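Tetur07g02040 (Tetranychus urticae, PDB 6BDJ) probably catalyses intradiol cleavage of aromatic rings with molecular oxygen, inserting both oxygen atoms into the substrate with the help of a bound ferric iron. Local coordinates at residues A[148-153]-A[222-227]. Sequence-based numbering, arbitrary orientation.
Sequences IHYRIH and LNLAIN. With FE (Fe (III) ion), chain C.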
loop_
_atom_site.group_PDB
_atom_site.type_symbol
_atom_site.label_atom_id
_atom_site.label_comp_id
_atom_site.label_asym_id
_atom_site.label_seq_id
_atom_site.Cartn_x
_atom_site.Cartn_y
_atom_site.Cartn_z
ATOM N N ILE A 148 -1.411 2.503 -2.634
ATOM C CA ILE A 148 -0.615 2.200 -1.459
ATOM C C ILE A 148 0.102 0.897 -1.734
ATOM O O ILE A 148 -0.532 -0.100 -2.139
ATOM C CB ILE A 148 -1.500 2.017 -0.221
ATOM C CG1 ILE A 148 -2.209 3.338 0.132
ATOM C CG2 ILE A 148 -0.667 1.545 0.988
ATOM C CD1 ILE A 148 -3.293 3.235 1.203
ATOM N N HIS A 149 1.403 0.875 -1.494
ATOM C CA HIS A 149 2.147 -0.354 -1.595
ATOM C C HIS A 149 2.046 -1.196 -0.361
ATOM O O HIS A 149 1.854 -0.664 0.736
ATOM C CB HIS A 149 3.605 -0.080 -1.737
ATOM C CG HIS A 149 3.977 0.637 -2.966
ATOM N ND1 HIS A 149 4.446 -0.023 -4.091
ATOM C CD2 HIS A 149 4.007 1.953 -3.245
ATOM C CE1 HIS A 149 4.746 0.871 -5.013
ATOM N NE2 HIS A 149 4.486 2.072 -4.521
ATOM N N TYR A 150 2.296 -2.495 -0.532
ATOM C CA TYR A 150 2.344 -3.428 0.581
ATOM C C TYR A 150 3.264 -4.588 0.247
ATOM O O TYR A 150 3.392 -4.986 -0.918
ATOM C CB TYR A 150 0.949 -3.926 0.981
ATOM C CG TYR A 150 0.356 -4.954 0.052
ATOM C CD1 TYR A 150 -0.388 -4.576 -1.058
ATOM C CD2 TYR A 150 0.527 -6.303 0.287
ATOM C CE1 TYR A 150 -0.929 -5.526 -1.920
ATOM C CE2 TYR A 150 0.006 -7.257 -0.566
ATOM C CZ TYR A 150 -0.724 -6.867 -1.670
ATOM O OH TYR A 150 -1.242 -7.848 -2.504
ATOM N N ARG A 151 3.906 -5.114 1.274
ATOM C CA ARG A 151 4.811 -6.225 1.151
ATOM C C ARG A 151 4.670 -7.076 2.388
ATOM O O ARG A 151 4.590 -6.550 3.500
ATOM C CB ARG A 151 6.232 -5.701 1.005
ATOM C CG ARG A 151 7.330 -6.706 1.247
ATOM C CD ARG A 151 8.631 -6.198 0.626
ATOM N NE ARG A 151 9.773 -6.886 1.188
ATOM C CZ ARG A 151 11.026 -6.896 0.726
ATOM N NH1 ARG A 151 11.382 -6.276 -0.399
ATOM N NH2 ARG A 151 11.956 -7.573 1.411
ATOM N N ILE A 152 4.608 -8.389 2.199
ATOM C CA ILE A 152 4.320 -9.340 3.284
ATOM C C ILE A 152 5.437 -10.342 3.460
ATOM O O ILE A 152 5.821 -11.029 2.512
ATOM C CB ILE A 152 3.016 -10.102 3.045
ATOM C CG1 ILE A 152 1.895 -9.086 2.825
ATOM C CG2 ILE A 152 2.698 -10.999 4.239
ATOM C CD1 ILE A 152 0.627 -9.664 2.261
ATOM N N HIS A 153 5.922 -10.454 4.693
ATOM C CA HIS A 153 6.900 -11.468 5.045
ATOM C C HIS A 153 6.207 -12.502 5.885
ATOM O O HIS A 153 5.478 -12.151 6.817
ATOM C CB HIS A 153 8.066 -10.899 5.834
ATOM C CG HIS A 153 8.851 -9.859 5.101
ATOM N ND1 HIS A 153 9.986 -9.284 5.632
ATOM C CD2 HIS A 153 8.687 -9.311 3.871
ATOM C CE1 HIS A 153 10.488 -8.424 4.767
ATOM N NE2 HIS A 153 9.714 -8.414 3.692
ATOM N N LEU A 222 -9.468 -4.707 2.471
ATOM C CA LEU A 222 -9.010 -5.483 1.339
ATOM C C LEU A 222 -8.716 -6.868 1.872
ATOM O O LEU A 222 -7.937 -7.029 2.818
ATOM C CB LEU A 222 -7.761 -4.861 0.742
ATOM C CG LEU A 222 -7.142 -5.518 -0.489
ATOM C CD1 LEU A 222 -8.063 -5.421 -1.687
ATOM C CD2 LEU A 222 -5.800 -4.861 -0.730
ATOM N N ASN A 223 -9.371 -7.858 1.296
ATOM C CA ASN A 223 -9.153 -9.239 1.665
ATOM C C ASN A 223 -8.128 -9.786 0.693
ATOM O O ASN A 223 -8.321 -9.661 -0.504
ATOM C CB ASN A 223 -10.477 -10.001 1.568
ATOM C CG ASN A 223 -11.513 -9.464 2.527
ATOM O OD1 ASN A 223 -11.178 -9.104 3.638
ATOM N ND2 ASN A 223 -12.769 -9.416 2.104
ATOM N N LEU A 224 -7.030 -10.346 1.198
ATOM C CA LEU A 224 -5.976 -10.948 0.356
ATOM C C LEU A 224 -5.791 -12.440 0.627
ATOM O O LEU A 224 -5.896 -12.909 1.771
ATOM C CB LEU A 224 -4.628 -10.218 0.563
ATOM C CG LEU A 224 -4.606 -8.724 0.206
ATOM C CD1 LEU A 224 -3.397 -7.992 0.775
ATOM C CD2 LEU A 224 -4.711 -8.509 -1.297
ATOM N N ALA A 225 -5.533 -13.172 -0.455
ATOM C CA ALA A 225 -5.111 -14.565 -0.407
ATOM C C ALA A 225 -3.698 -14.624 -0.957
ATOM O O ALA A 225 -3.462 -14.264 -2.108
ATOM C CB ALA A 225 -6.034 -15.428 -1.242
ATOM N N ILE A 226 -2.758 -15.065 -0.139
ATOM C CA ILE A 226 -1.360 -15.156 -0.554
ATOM C C ILE A 226 -0.820 -16.578 -0.367
ATOM O O ILE A 226 -1.530 -17.462 0.076
ATOM C CB ILE A 226 -0.490 -14.124 0.208
ATOM C CG1 ILE A 226 -0.537 -14.358 1.721
ATOM C CG2 ILE A 226 -0.933 -12.700 -0.104
ATOM C CD1 ILE A 226 0.771 -13.957 2.352
ATOM N N ASN A 227 0.432 -16.775 -0.744
ATOM C CA ASN A 227 1.105 -18.042 -0.645
ATOM C C ASN A 227 2.337 -17.888 0.225
ATOM O O ASN A 227 3.335 -17.346 -0.232
ATOM C CB ASN A 227 1.501 -18.498 -2.056
ATOM C CG ASN A 227 2.024 -19.923 -2.075
ATOM O OD1 ASN A 227 2.143 -20.577 -1.033
ATOM N ND2 ASN A 227 2.362 -20.400 -3.246
HETATM FE FE FE C . 4.590 4.220 -5.439
HETATM O O HOH W 1 6.652 3.734 -5.895
#
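Tyr150 and Leu224 meet across the buried interior between strands 148-154 and 218-226, reaching from opposite directions. Methyl CD1 of Leu224 approaches the CE2-CZ side of the ring obliquely, 3.7 Å from CE2 of Tyr150. It makes an off-centre CH-pi contact, with CD1 of Leu224 4.1 Å from the centroid of the Tyr150 ring and 30° off its normal. The other methyl, CD2 of Leu224, lies 3.7 Å from OH of Tyr150, so both methyls of the leucine gather at the hydroxyl end of the ring. Tyr150 carries its ring between its own backbone N and carbonyl carbon (chi1 76°), which directs the phenol toward strand 218-226.

The second apolar pair is purely aliphatic. Ile152 and Ile226 approach tip to tip, CG2 of Ile152 standing 4.0 Å from CD1 of Ile226. Leu71 of strand 64-73 touches Ile152 of one pair and Leu224 of the other, so the two pairs share a neighbour.

Polar and metal chemistry belongs to the alternate residues of 148-153. NE2 of His149 binds the ferric iron at 2.3 Å; a water, Tyr96 and His147 are also ligands, and Trp88 stacks on the His149 ring. Further along, NE of Arg151 donates a nearly straight hydrogen bond (167°) to NE2 of His153 at 2.9 Å; NE lies in the imidazole plane and NE2 in the guanidinium plane, so the two groups meet edge to edge. NH1 of Arg151 forms a salt bridge with Glu42.

No hydrogen bond joins the two segments, so van der Waals packing and one CH-pi contact make up their direct interaction. Strand 148-154 is therefore two-sided: Tyr150 and Ile152 pack into the hydrophobic interior of the beta fold, while His149, just before Tyr150 and on the other face, presents its imidazole to the iron.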